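Local coordinates for hypothetical protein (Clostridium sporogenes ATCC 15579, PDB 4QRK), which is of unknown biochemical function but is a putative cell adhesion protein with a right-handed beta-helix fold, related by family to cell-wall antibiotic-response proteins, at residues I14-P19 / L45-F50; G34-S39 / W93-N98; A116-I121 / V135-S140. All blocks are in the same frame, centred on the assembly; numbering follows the deposited sequence.

How the interactions relate
All three interactions join neighbouring strands of one face of the beta-helix. Interactions 1 and 2 meet side by side, Lys47 O and Lys49 N pairing with the backbone of Asn96 and Asn94, whereas interaction 2 reaches interaction 3 through Ile38 O and Asp117 N. Interaction 1 is the antiparallel edge, with its centre about 17 Å from that of the chain; the parallel pairs of interactions 2 and 3 lie more centrally, about 9 and 8 Å from it. Each inner face is largely apolar, with Lys15 carbons in 1. Their outer faces differ: lysine and isoleucine in 1, hydrogen-bonded amides and a hydroxyl in 2, and paired aspartates with serines where the strands end in 3.

Interaction 1 of 3, residues I14-P19 / L45-F50; sequences IKIVEP and LMKGKF
Lys15 packs the aliphatic part of its side chain obliquely against CE2 and CD2 of Phe50, the two side chains crossing at about a right angle. CB, CG and CD of Lys15 all lie near the CE2 corner of the ring, and CG comes to 3.7 Å from Phe50 CE2. With CG of Phe50 anti to the carbonyl carbon (chi1 -57°), the ring starts out on the side of its own backbone N. Across from Lys15 stands Gly48, its antiparallel partner, two residues before Phe50. Lys15 N and Gly48 O are 2.8 Å apart, and Gly48 N returns an equally short bond to Lys15 O. Lacking a side chain, Gly48 leaves room for CE of selenomethionine Met46, which reaches along the strand to 3.4 Å from Gly48 CA.

Farther along, Val17 N bonds to Met46 O at 2.9 Å. A classic beta bulge follows, in which Leu45 and Met46 both face Val17. Val17 O takes a bond of 2.9 Å from Leu45 N and a weak one from Met46 N. Leu45 CD2 then meets Val17 CG1 at 3.9 Å, while its other methyl, CD1, packs on Pro19 CB. On the opposite face Ile16 and Lys47 run side by side, and Lys47 NZ forms a salt bridge with Glu42.

Strand 11-17 is the outermost of its sheet, and strand 46-52 separates it from strand 91-98, where Trp93 meets the Phe50 ring edge-to-face. The face bearing Val17 and Met46 packs on strands 60-66 and 69-75 of the second sheet, through Tyr63, Leu72 and Ile74.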
ATOM      1  N   ILE A  14     -12.102  -8.874  14.668  1.00 23.94           N
ATOM      2  CA  ILE A  14     -11.819  -7.454  14.638  0.50 26.91           C
ATOM      3  C   ILE A  14     -10.637  -7.165  15.561  1.00 29.35           C
ATOM      4  O   ILE A  14     -10.516  -7.756  16.646  1.00 28.14           O
ATOM      5  CB  ILE A  14     -13.024  -6.624  15.112  0.50 29.87           C
ATOM      6  CG1 ILE A  14     -14.280  -6.973  14.318  0.50 31.06           C
ATOM      7  CG2 ILE A  14     -12.728  -5.157  15.007  0.50 31.96           C
ATOM      8  CD1 ILE A  14     -14.208  -6.668  12.866  0.50 31.05           C
ATOM      9  N   LYS A  15      -9.775  -6.263  15.128  1.00 27.98           N
ATOM     10  CA  LYS A  15      -8.644  -5.815  15.955  1.00 26.77           C
ATOM     11  C   LYS A  15      -8.671  -4.320  15.904  1.00 25.56           C
ATOM     12  O   LYS A  15      -8.857  -3.741  14.844  1.00 30.47           O
ATOM     13  CB  LYS A  15      -7.349  -6.358  15.391  1.00 30.33           C
ATOM     14  CG  LYS A  15      -7.340  -7.904  15.393  1.00 38.82           C
ATOM     15  CD  LYS A  15      -5.952  -8.482  15.117  1.00 50.92           C
ATOM     16  CE  LYS A  15      -5.955 -10.015  14.993  1.00 43.96           C
ATOM     17  NZ  LYS A  15      -6.254 -10.638  16.307  1.00 41.78           N
ATOM     18  N   ILE A  16      -8.514  -3.700  17.055  1.00 28.82           N
ATOM     19  CA  ILE A  16      -8.522  -2.254  17.167  1.00 29.24           C
ATOM     20  C   ILE A  16      -7.294  -1.854  17.959  1.00 35.79           C
ATOM     21  O   ILE A  16      -7.019  -2.418  19.013  1.00 32.14           O
ATOM     22  CB  ILE A  16      -9.754  -1.794  17.919  1.00 36.38           C
ATOM     23  CG1 ILE A  16     -10.999  -2.025  17.079  1.00 35.69           C
ATOM     24  CG2 ILE A  16      -9.636  -0.317  18.295  1.00 37.33           C
ATOM     25  CD1 ILE A  16     -12.262  -1.967  17.868  1.00 50.62           C
ATOM     26  N   VAL A  17      -6.564  -0.879  17.447  1.00 31.52           N
ATOM     27  CA  VAL A  17      -5.336  -0.420  18.080  1.00 30.09           C
ATOM     28  C   VAL A  17      -5.472   1.057  18.469  1.00 31.77           C
ATOM     29  O   VAL A  17      -5.799   1.885  17.624  1.00 31.96           O
ATOM     30  CB  VAL A  17      -4.147  -0.617  17.140  1.00 27.29           C
ATOM     31  CG1 VAL A  17      -2.876  -0.056  17.772  1.00 31.57           C
ATOM     32  CG2 VAL A  17      -4.012  -2.097  16.790  1.00 31.29           C
ATOM     33  N   GLU A  18      -5.254   1.380  19.751  1.00 32.68           N
ATOM     34  CA  GLU A  18      -5.268   2.792  20.206  1.00 41.92           C
ATOM     35  C   GLU A  18      -3.852   3.360  20.152  1.00 33.01           C
ATOM     36  O   GLU A  18      -2.887   2.622  20.297  1.00 34.47           O
ATOM     37  CB  GLU A  18      -5.753   2.912  21.654  1.00 48.56           C
ATOM     38  CG  GLU A  18      -6.985   2.109  21.978  1.00 56.07           C
ATOM     39  CD  GLU A  18      -8.123   2.974  22.435  1.00 69.33           C
ATOM     40  OE1 GLU A  18      -8.223   4.128  21.965  1.00 78.34           O
ATOM     41  OE2 GLU A  18      -8.915   2.501  23.269  1.00 79.69           O
ATOM     42  N   PRO A  19      -3.708   4.673  19.956  1.00 39.72           N
ATOM     43  CA  PRO A  19      -2.314   5.125  19.751  1.00 39.13           C
ATOM     44  C   PRO A  19      -1.395   4.953  20.967  1.00 45.94           C
ATOM     45  O   PRO A  19      -0.212   4.662  20.782  1.00 36.80           O
ATOM     46  CB  PRO A  19      -2.456   6.603  19.381  1.00 41.02           C
ATOM     47  CG  PRO A  19      -3.876   6.991  19.753  1.00 42.24           C
ATOM     48  CD  PRO A  19      -4.702   5.735  19.719  1.00 43.05           C
ATOM     49  N   LEU A  45      -6.035   4.374  16.116  1.00 31.54           N
ATOM     50  CA  LEU A  45      -4.883   4.275  15.226  1.00 25.16           C
ATOM     51  C   LEU A  45      -5.204   3.445  13.973  1.00 30.49           C
ATOM     52  O   LEU A  45      -4.917   3.855  12.834  1.00 30.12           O
ATOM     53  CB  LEU A  45      -3.699   3.679  15.978  1.00 37.24           C
ATOM     54  CG  LEU A  45      -2.332   3.938  15.344  1.00 49.21           C
ATOM     55  CD1 LEU A  45      -1.791   5.245  15.838  1.00 56.84           C
ATOM     56  CD2 LEU A  45      -1.354   2.821  15.646  1.00 55.45           C
HETATM   57  N   MSE A  46      -5.811   2.286  14.213  1.00 30.74           N
HETATM   58  CA  MSE A  46      -6.149   1.321  13.188  1.00 31.28           C
HETATM   59  C   MSE A  46      -7.289   0.445  13.686  1.00 30.41           C
HETATM   60  O   MSE A  46      -7.358   0.139  14.885  1.00 29.17           O
HETATM   61  CB  MSE A  46      -4.925   0.439  12.915  1.00 31.25           C
HETATM   62  CG  MSE A  46      -5.124  -0.657  11.895  1.00 46.49           C
HETATM   63 SE   MSE A  46      -5.450  -2.445  12.655  0.75 54.23          SE
HETATM   64  CE  MSE A  46      -5.910  -3.359  11.054  1.00 84.25           C
ATOM     65  N   LYS A  47      -8.173   0.039  12.768  1.00 21.44           N
ATOM     66  CA  LYS A  47      -9.186  -0.950  13.037  1.00 25.88           C
ATOM     67  C   LYS A  47      -9.140  -1.888  11.863  1.00 27.12           C
ATOM     68  O   LYS A  47      -9.025  -1.470  10.702  1.00 25.43           O
ATOM     69  CB  LYS A  47     -10.570  -0.308  13.157  1.00 29.47           C
ATOM     70  CG  LYS A  47     -11.693  -1.337  13.286  1.00 39.34           C
ATOM     71  CD  LYS A  47     -13.086  -0.736  13.329  1.00 56.32           C
ATOM     72  CE  LYS A  47     -13.554  -0.202  11.977  1.00 54.10           C
ATOM     73  NZ  LYS A  47     -13.563   1.320  11.909  1.00 48.61           N
ATOM     74  N   GLY A  48      -9.227  -3.170  12.137  1.00 29.00           N
ATOM     75  CA  GLY A  48      -9.225  -4.125  11.057  1.00 27.69           C
ATOM     76  C   GLY A  48     -10.194  -5.253  11.281  1.00 24.31           C
ATOM     77  O   GLY A  48     -10.431  -5.667  12.420  1.00 24.83           O
ATOM     78  N   LYS A  49     -10.764  -5.738  10.185  1.00 24.31           N
ATOM     79  CA  LYS A  49     -11.520  -6.983  10.178  1.00 24.23           C
ATOM     80  C   LYS A  49     -10.788  -8.029   9.318  1.00 23.04           C
ATOM     81  O   LYS A  49     -10.461  -7.777   8.152  1.00 24.62           O
ATOM     82  CB  LYS A  49     -12.925  -6.738   9.617  1.00 24.62           C
ATOM     83  CG  LYS A  49     -13.821  -7.978   9.709  1.00 35.37           C
ATOM     84  CD  LYS A  49     -15.155  -7.744   9.031  1.00 47.83           C
ATOM     85  CE  LYS A  49     -16.057  -8.955   9.141  1.00 39.35           C
ATOM     86  NZ  LYS A  49     -17.336  -8.770   8.407  1.00 51.49           N
ATOM     87  N   PHE A  50     -10.551  -9.190   9.908  1.00 22.30           N
ATOM     88  CA  PHE A  50      -9.710 -10.215   9.305  1.00 19.85           C
ATOM     89  C   PHE A  50     -10.573 -11.435   9.161  1.00 26.90           C
ATOM     90  O   PHE A  50     -11.264 -11.842  10.120  1.00 29.38           O
ATOM     91  CB  PHE A  50      -8.502 -10.489  10.217  1.00 27.93           C
ATOM     92  CG  PHE A  50      -7.706  -9.267  10.492  1.00 27.42           C
ATOM     93  CD1 PHE A  50      -6.673  -8.907   9.659  1.00 24.88           C
ATOM     94  CD2 PHE A  50      -8.059  -8.420  11.512  1.00 30.62           C
ATOM     95  CE1 PHE A  50      -5.940  -7.769   9.879  1.00 24.18           C
ATOM     96  CE2 PHE A  50      -7.349  -7.278  11.743  1.00 28.69           C
ATOM     97  CZ  PHE A  50      -6.267  -6.939  10.899  1.00 27.60           C
TER

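Interaction 2 of 3, residues G34-S39 / W93-N98; sequences GKLNIS and WNINLN
Asn37 and Asn94 lie side by side, joined amide to amide, on the outer face of two parallel strands of the right-handed beta-helix. From its CB, which lies 3.6 Å from Asn94 OD1, the Asn37 side chain runs beside that of Asn94 and points the same way. Its CG stands 3.8 Å from the same oxygen, and its tip, ND2, donates to Asn94 OD1 at 2.9 Å in a nearly straight bond (175°). The two amide planes are almost coplanar, and the acceptor lies in the plane of the Asn37 amide. Asn94 ND2 in turn bonds to Glu92, which helps to fix which way round that amide sits.

Backbone bonds run on in register from Lys35 O to Leu97 N. Beneath them the inward face is hydrophobic: Leu36 CD1 touches Trp93 CB at 3.8 Å and also reaches Ile95 CD1, and Ile38 CG2 meets Leu97 CD1 at 3.8 Å. Ile38 and Ile95 lie side by side and both touch Leu29 of strand 24-32 in the facing sheet. Two residues further along the same strands, Asn96 ND2 donates to Ser39 OG at 2.9 Å, a bent bond (133°) with the oxygen 25° out of the Asn96 amide plane.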
ATOM      1  N   GLY A  34      -4.063 -13.644  -0.682  1.00 24.70           N
ATOM      2  CA  GLY A  34      -5.443 -13.223  -0.557  1.00 23.29           C
ATOM      3  C   GLY A  34      -5.706 -11.776  -0.943  1.00 29.55           C
ATOM      4  O   GLY A  34      -5.142 -11.236  -1.896  1.00 26.58           O
ATOM      5  N   LYS A  35      -6.621 -11.151  -0.208  1.00 23.20           N
ATOM      6  CA  LYS A  35      -7.089  -9.798  -0.530  1.00 25.00           C
ATOM      7  C   LYS A  35      -6.825  -8.884   0.663  1.00 28.55           C
ATOM      8  O   LYS A  35      -7.199  -9.169   1.801  1.00 28.53           O
ATOM      9  CB  LYS A  35      -8.575  -9.811  -0.875  1.00 27.43           C
ATOM     10  CG  LYS A  35      -8.914 -10.608  -2.147  1.00 34.46           C
ATOM     11  CD  LYS A  35     -10.414 -10.771  -2.306  1.00 45.79           C
ATOM     12  CE  LYS A  35     -10.807 -11.250  -3.699  1.00 63.19           C
ATOM     13  NZ  LYS A  35     -10.464 -12.689  -3.935  1.00 72.82           N
ATOM     14  N   LEU A  36      -6.113  -7.810   0.396  1.00 19.77           N
ATOM     15  CA  LEU A  36      -5.814  -6.819   1.414  1.00 25.09           C
ATOM     16  C   LEU A  36      -6.392  -5.486   0.967  1.00 22.36           C
ATOM     17  O   LEU A  36      -6.025  -4.992  -0.093  1.00 26.44           O
ATOM     18  CB  LEU A  36      -4.293  -6.684   1.555  1.00 25.32           C
ATOM     19  CG  LEU A  36      -3.745  -5.511   2.353  1.00 33.49           C
ATOM     20  CD1 LEU A  36      -4.279  -5.483   3.747  1.00 28.19           C
ATOM     21  CD2 LEU A  36      -2.209  -5.598   2.384  1.00 38.10           C
ATOM     22  N   ASN A  37      -7.237  -4.882   1.811  1.00 21.74           N
ATOM     23  CA  ASN A  37      -7.894  -3.609   1.541  1.00 26.15           C
ATOM     24  C   ASN A  37      -7.642  -2.621   2.660  1.00 24.08           C
ATOM     25  O   ASN A  37      -7.837  -2.923   3.835  1.00 26.58           O
ATOM     26  CB  ASN A  37      -9.387  -3.801   1.410  1.00 26.04           C
ATOM     27  CG  ASN A  37      -9.771  -4.742   0.296  1.00 24.74           C
ATOM     28  OD1 ASN A  37      -9.300  -4.647  -0.865  1.00 22.62           O
ATOM     29  ND2 ASN A  37     -10.624  -5.676   0.638  1.00 28.44           N
ATOM     30  N   ILE A  38      -7.144  -1.460   2.298  1.00 21.66           N
ATOM     31  CA  ILE A  38      -6.819  -0.426   3.274  1.00 19.11           C
ATOM     32  C   ILE A  38      -7.475   0.867   2.891  1.00 22.48           C
ATOM     33  O   ILE A  38      -7.479   1.270   1.703  1.00 24.17           O
ATOM     34  CB  ILE A  38      -5.315  -0.177   3.383  1.00 24.13           C
ATOM     35  CG1 ILE A  38      -4.571  -1.487   3.713  1.00 26.13           C
ATOM     36  CG2 ILE A  38      -5.048   0.898   4.431  1.00 23.12           C
ATOM     37  CD1 ILE A  38      -3.052  -1.271   3.818  1.00 31.76           C
ATOM     38  N   SER A  39      -8.018   1.530   3.900  1.00 22.48           N
ATOM     39  CA  SER A  39      -8.620   2.854   3.736  1.00 24.38           C
ATOM     40  C   SER A  39      -8.343   3.724   4.928  1.00 24.50           C
ATOM     41  O   SER A  39      -7.760   3.283   5.923  1.00 22.48           O
ATOM     42  CB  SER A  39     -10.129   2.731   3.594  1.00 29.33           C
ATOM     43  OG  SER A  39     -10.728   2.388   4.840  1.00 28.18           O
ATOM     44  N   TRP A  93      -8.029  -9.138   4.631  1.00 19.53           N
ATOM     45  CA  TRP A  93      -7.753  -8.149   5.642  1.00 25.24           C
ATOM     46  C   TRP A  93      -8.331  -6.817   5.173  1.00 25.92           C
ATOM     47  O   TRP A  93      -8.002  -6.287   4.094  1.00 25.85           O
ATOM     48  CB  TRP A  93      -6.245  -7.970   5.881  1.00 26.19           C
ATOM     49  CG  TRP A  93      -5.492  -9.146   6.443  1.00 23.90           C
ATOM     50  CD1 TRP A  93      -5.952 -10.422   6.685  1.00 25.79           C
ATOM     51  CD2 TRP A  93      -4.102  -9.145   6.775  1.00 22.66           C
ATOM     52  NE1 TRP A  93      -4.923 -11.204   7.176  1.00 22.19           N
ATOM     53  CE2 TRP A  93      -3.772 -10.449   7.209  1.00 26.67           C
ATOM     54  CE3 TRP A  93      -3.109  -8.161   6.743  1.00 23.68           C
ATOM     55  CZ2 TRP A  93      -2.486 -10.787   7.633  1.00 26.55           C
ATOM     56  CZ3 TRP A  93      -1.830  -8.506   7.142  1.00 26.40           C
ATOM     57  CH2 TRP A  93      -1.529  -9.809   7.580  1.00 28.72           C
ATOM     58  N   ASN A  94      -9.195  -6.267   5.993  1.00 21.24           N
ATOM     59  CA  ASN A  94      -9.805  -4.978   5.680  1.00 19.59           C
ATOM     60  C   ASN A  94      -9.461  -4.015   6.772  1.00 25.25           C
ATOM     61  O   ASN A  94      -9.901  -4.186   7.894  1.00 24.65           O
ATOM     62  CB  ASN A  94     -11.313  -5.151   5.592  1.00 24.80           C
ATOM     63  CG  ASN A  94     -11.707  -6.177   4.575  1.00 27.90           C
ATOM     64  OD1 ASN A  94     -11.559  -5.946   3.397  1.00 27.69           O
ATOM     65  ND2 ASN A  94     -12.158  -7.335   5.026  1.00 40.47           N
ATOM     66  N   ILE A  95      -8.618  -3.041   6.455  1.00 24.27           N
ATOM     67  CA  ILE A  95      -7.995  -2.187   7.452  1.00 20.53           C
ATOM     68  C   ILE A  95      -8.418  -0.724   7.308  1.00 21.18           C
ATOM     69  O   ILE A  95      -8.378  -0.184   6.195  1.00 24.56           O
ATOM     70  CB  ILE A  95      -6.455  -2.304   7.332  1.00 29.26           C
ATOM     71  CG1 ILE A  95      -6.035  -3.743   7.723  1.00 31.74           C
ATOM     72  CG2 ILE A  95      -5.746  -1.259   8.202  1.00 24.94           C
ATOM     73  CD1 ILE A  95      -4.580  -4.021   7.484  1.00 36.06           C
ATOM     74  N   ASN A  96      -8.850  -0.105   8.411  1.00 23.39           N
ATOM     75  CA  ASN A  96      -9.141   1.332   8.423  1.00 23.35           C
ATOM     76  C   ASN A  96      -8.056   2.030   9.237  1.00 22.82           C
ATOM     77  O   ASN A  96      -7.744   1.605  10.371  1.00 28.63           O
ATOM     78  CB  ASN A  96     -10.509   1.728   9.053  1.00 22.62           C
ATOM     79  CG  ASN A  96     -11.726   1.076   8.422  1.00 28.53           C
ATOM     80  OD1 ASN A  96     -12.688   0.756   9.151  1.00 22.85           O
ATOM     81  ND2 ASN A  96     -11.740   0.906   7.113  1.00 24.87           N
ATOM     82  N   LEU A  97      -7.507   3.113   8.692  1.00 23.23           N
ATOM     83  CA  LEU A  97      -6.402   3.826   9.321  1.00 22.93           C
ATOM     84  C   LEU A  97      -6.772   5.264   9.717  1.00 29.59           C
ATOM     85  O   LEU A  97      -7.606   5.917   9.082  1.00 25.45           O
ATOM     86  CB  LEU A  97      -5.204   3.917   8.350  1.00 26.21           C
ATOM     87  CG  LEU A  97      -4.474   2.602   8.031  1.00 30.86           C
ATOM     88  CD1 LEU A  97      -3.301   2.896   7.096  1.00 25.16           C
ATOM     89  CD2 LEU A  97      -4.022   1.936   9.305  1.00 25.59           C
ATOM     90  N   ASN A  98      -6.092   5.753  10.748  1.00 26.44           N
ATOM     91  CA  ASN A  98      -6.293   7.099  11.236  1.00 26.73           C
ATOM     92  C   ASN A  98      -5.865   8.077  10.146  1.00 30.46           C
ATOM     93  O   ASN A  98      -4.869   7.824   9.452  1.00 27.63           O
ATOM     94  CB  ASN A  98      -5.442   7.323  12.473  1.00 26.25           C
ATOM     95  CG  ASN A  98      -5.709   8.667  13.110  1.00 30.46           C
ATOM     96  OD1 ASN A  98      -5.054   9.678  12.796  1.00 32.17           O
ATOM     97  ND2 ASN A  98      -6.716   8.699  13.974  1.00 34.21           N
TER

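Interaction 3 of 3, residues A116-I121 / V135-S140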
ATOM      1  N   ALA A 116      -5.885   0.011  -1.972  1.00 24.80           N
ATOM      2  CA  ALA A 116      -5.763   0.997  -0.909  1.00 25.87           C
ATOM      3  C   ALA A 116      -6.140   2.405  -1.335  1.00 29.33           C
ATOM      4  O   ALA A 116      -5.690   2.914  -2.372  1.00 25.77           O
ATOM      5  CB  ALA A 116      -4.328   1.017  -0.296  1.00 27.81           C
ATOM      6  N   ASP A 117      -6.970   3.013  -0.508  1.00 23.96           N
ATOM      7  CA  ASP A 117      -7.250   4.422  -0.614  1.00 23.56           C
ATOM      8  C   ASP A 117      -6.466   5.100   0.443  1.00 19.92           C
ATOM      9  O   ASP A 117      -6.816   5.036   1.624  1.00 28.31           O
ATOM     10  CB  ASP A 117      -8.717   4.732  -0.394  1.00 22.54           C
ATOM     11  CG  ASP A 117      -9.007   6.242  -0.485  1.00 30.15           C
ATOM     12  OD1 ASP A 117      -8.158   6.993  -1.004  1.00 26.46           O
ATOM     13  OD2 ASP A 117     -10.063   6.684   0.001  1.00 29.53           O
ATOM     14  N   LEU A 118      -5.405   5.795   0.031  1.00 23.65           N
ATOM     15  CA  LEU A 118      -4.561   6.513   0.977  1.00 23.56           C
ATOM     16  C   LEU A 118      -4.671   8.017   0.754  1.00 26.39           C
ATOM     17  O   LEU A 118      -3.875   8.780   1.264  1.00 29.78           O
ATOM     18  CB  LEU A 118      -3.099   6.094   0.828  1.00 24.79           C
ATOM     19  CG  LEU A 118      -2.779   4.598   0.977  1.00 27.95           C
ATOM     20  CD1 LEU A 118      -1.331   4.278   0.651  1.00 27.88           C
ATOM     21  CD2 LEU A 118      -3.188   4.014   2.358  1.00 28.90           C
ATOM     22  N   SER A 119      -5.690   8.443   0.035  1.00 28.29           N
ATOM     23  CA  SER A 119      -5.863   9.860  -0.273  1.00 29.97           C
ATOM     24  C   SER A 119      -6.216  10.683   0.939  1.00 31.68           C
ATOM     25  O   SER A 119      -6.025  11.855   0.918  1.00 27.64           O
ATOM     26  CB  SER A 119      -6.935  10.067  -1.329  1.00 30.39           C
ATOM     27  OG  SER A 119      -8.185   9.540  -0.896  1.00 28.33           O
ATOM     28  N   LYS A 120      -6.695  10.073   2.010  1.00 29.92           N
ATOM     29  CA  LYS A 120      -7.064  10.830   3.209  1.00 26.90           C
ATOM     30  C   LYS A 120      -6.096  10.663   4.353  1.00 29.44           C
ATOM     31  O   LYS A 120      -6.310  11.188   5.423  1.00 36.01           O
ATOM     32  CB  LYS A 120      -8.473  10.429   3.669  1.00 30.54           C
ATOM     33  CG  LYS A 120      -9.504  10.804   2.605  1.00 37.64           C
ATOM     34  CD  LYS A 120     -10.875  10.569   3.102  1.00 47.69           C
ATOM     35  CE  LYS A 120     -11.885  11.320   2.300  1.00 56.37           C
ATOM     36  NZ  LYS A 120     -13.243  11.055   2.853  1.00 64.02           N
ATOM     37  N   ILE A 121      -5.052   9.889   4.128  1.00 26.91           N
ATOM     38  CA  ILE A 121      -4.063   9.585   5.164  1.00 28.20           C
ATOM     39  C   ILE A 121      -2.993  10.664   5.109  1.00 26.61           C
ATOM     40  O   ILE A 121      -2.653  11.151   4.028  1.00 26.33           O
ATOM     41  CB  ILE A 121      -3.405   8.233   4.838  1.00 32.44           C
ATOM     42  CG1 ILE A 121      -4.463   7.135   4.741  1.00 35.96           C
ATOM     43  CG2 ILE A 121      -2.334   7.822   5.834  1.00 35.15           C
ATOM     44  CD1 ILE A 121      -5.304   7.008   5.953  1.00 30.78           C
ATOM     45  N   VAL A 135      -1.922  -4.499  -7.691  1.00 22.90           N
ATOM     46  CA  VAL A 135      -1.877  -3.377  -6.779  1.00 25.32           C
ATOM     47  C   VAL A 135      -2.722  -2.244  -7.374  1.00 31.63           C
ATOM     48  O   VAL A 135      -2.525  -1.867  -8.533  1.00 35.36           O
ATOM     49  CB  VAL A 135      -0.449  -2.849  -6.623  1.00 28.95           C
ATOM     50  CG1 VAL A 135      -0.431  -1.566  -5.815  1.00 36.54           C
ATOM     51  CG2 VAL A 135       0.428  -3.873  -5.976  1.00 33.28           C
ATOM     52  N   ASP A 136      -3.656  -1.710  -6.596  1.00 25.92           N
ATOM     53  CA  ASP A 136      -4.452  -0.517  -7.013  1.00 25.26           C
ATOM     54  C   ASP A 136      -4.447   0.462  -5.869  1.00 24.10           C
ATOM     55  O   ASP A 136      -4.969   0.150  -4.779  1.00 27.82           O
ATOM     56  CB  ASP A 136      -5.913  -0.872  -7.357  1.00 26.23           C
ATOM     57  CG  ASP A 136      -6.044  -1.736  -8.598  1.00 42.83           C
ATOM     58  OD1 ASP A 136      -5.916  -2.978  -8.489  1.00 45.78           O
ATOM     59  OD2 ASP A 136      -6.319  -1.174  -9.681  1.00 53.77           O
ATOM     60  N   LEU A 137      -3.854   1.635  -6.083  1.00 21.73           N
ATOM     61  CA  LEU A 137      -3.586   2.577  -5.022  1.00 22.94           C
ATOM     62  C   LEU A 137      -4.033   3.953  -5.385  1.00 20.87           C
ATOM     63  O   LEU A 137      -3.671   4.466  -6.471  1.00 28.64           O
ATOM     64  CB  LEU A 137      -2.082   2.701  -4.782  1.00 22.25           C
ATOM     65  CG  LEU A 137      -1.260   1.630  -4.135  1.00 48.62           C
ATOM     66  CD1 LEU A 137       0.199   2.036  -4.222  1.00 52.99           C
ATOM     67  CD2 LEU A 137      -1.719   1.527  -2.704  1.00 50.73           C
ATOM     68  N   ASP A 138      -4.815   4.546  -4.498  1.00 20.80           N
ATOM     69  CA  ASP A 138      -5.208   5.926  -4.629  1.00 22.48           C
ATOM     70  C   ASP A 138      -4.332   6.692  -3.677  1.00 23.76           C
ATOM     71  O   ASP A 138      -4.469   6.620  -2.463  1.00 22.35           O
ATOM     72  CB  ASP A 138      -6.678   6.137  -4.315  1.00 29.83           C
ATOM     73  CG  ASP A 138      -7.135   7.553  -4.615  1.00 37.93           C
ATOM     74  OD1 ASP A 138      -6.283   8.492  -4.573  1.00 31.04           O
ATOM     75  OD2 ASP A 138      -8.342   7.723  -4.896  1.00 34.10           O
ATOM     76  N   ILE A 139      -3.390   7.415  -4.246  1.00 22.94           N
ATOM     77  CA  ILE A 139      -2.562   8.314  -3.449  1.00 26.84           C
ATOM     78  C   ILE A 139      -2.711   9.708  -4.022  1.00 28.23           C
ATOM     79  O   ILE A 139      -1.738  10.401  -4.263  1.00 29.80           O
ATOM     80  CB  ILE A 139      -1.093   7.882  -3.396  1.00 30.67           C
ATOM     81  CG1 ILE A 139      -0.606   7.485  -4.762  1.00 41.87           C
ATOM     82  CG2 ILE A 139      -0.925   6.654  -2.538  1.00 36.74           C
ATOM     83  CD1 ILE A 139       0.929   7.388  -4.843  1.00 47.43           C
ATOM     84  N   SER A 140      -3.958  10.138  -4.164  1.00 29.01           N
ATOM     85  CA  SER A 140      -4.283  11.403  -4.823  1.00 25.85           C
ATOM     86  C   SER A 140      -4.633  12.508  -3.810  1.00 30.11           C
ATOM     87  O   SER A 140      -5.239  13.503  -4.142  1.00 35.72           O
ATOM     88  CB  SER A 140      -5.435  11.191  -5.834  1.00 26.69           C
ATOM     89  OG  SER A 140      -6.680  10.897  -5.183  1.00 27.86           O
TER
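Both Asp117 and Asp138 hold CG anti to the backbone N (chi1 179° and -173°), which sends the two carboxylates out side by side from neighbouring parallel strands. Asp117 OD1 rests 3.7 Å from Asp138 CB and 4.0 Å from Asp138 OD2. Each OD1 turns back on its own chain to close an Asx turn. Asp117 OD1 accepts from Ser119 N, which approaches from above the carboxylate plane, and from Ser119 OG, which is met by the syn lone pair of Asp117 OD1. Asp138 OD1 repeats the pattern one coil on: Ser140 OG again takes the syn side, but Ser140 N arrives nearly along the C-O axis. The stacked turns touch where Ser119 CB meets Asp138 OD1 at 3.7 Å.

Before the turns, the strands pair in parallel through Ala116 N with Asp136 O and Asp138 N with Ala116 O (2.8 Å). Leu118 N adds a last bond to Asp138 O, also at 2.8 Å, as the chain enters the type I turn from Leu118 to Ile121. Inside, Ala116 CB packs on Leu137 CD2 at 3.6 Å, and Leu118 CD1 on Ile139 CG2 at 4.0 Å. Leu126 of strand 123-130, on the other sheet, touches both leucines.

Two like charges thus lie close together at the ends of the strands. Two donors, N and OG of the serine two residues on, grip each OD1, and Lys220 forms a salt bridge with Asp138 OD2; together these probably offset the repulsion between the carboxylates and favour their charged forms.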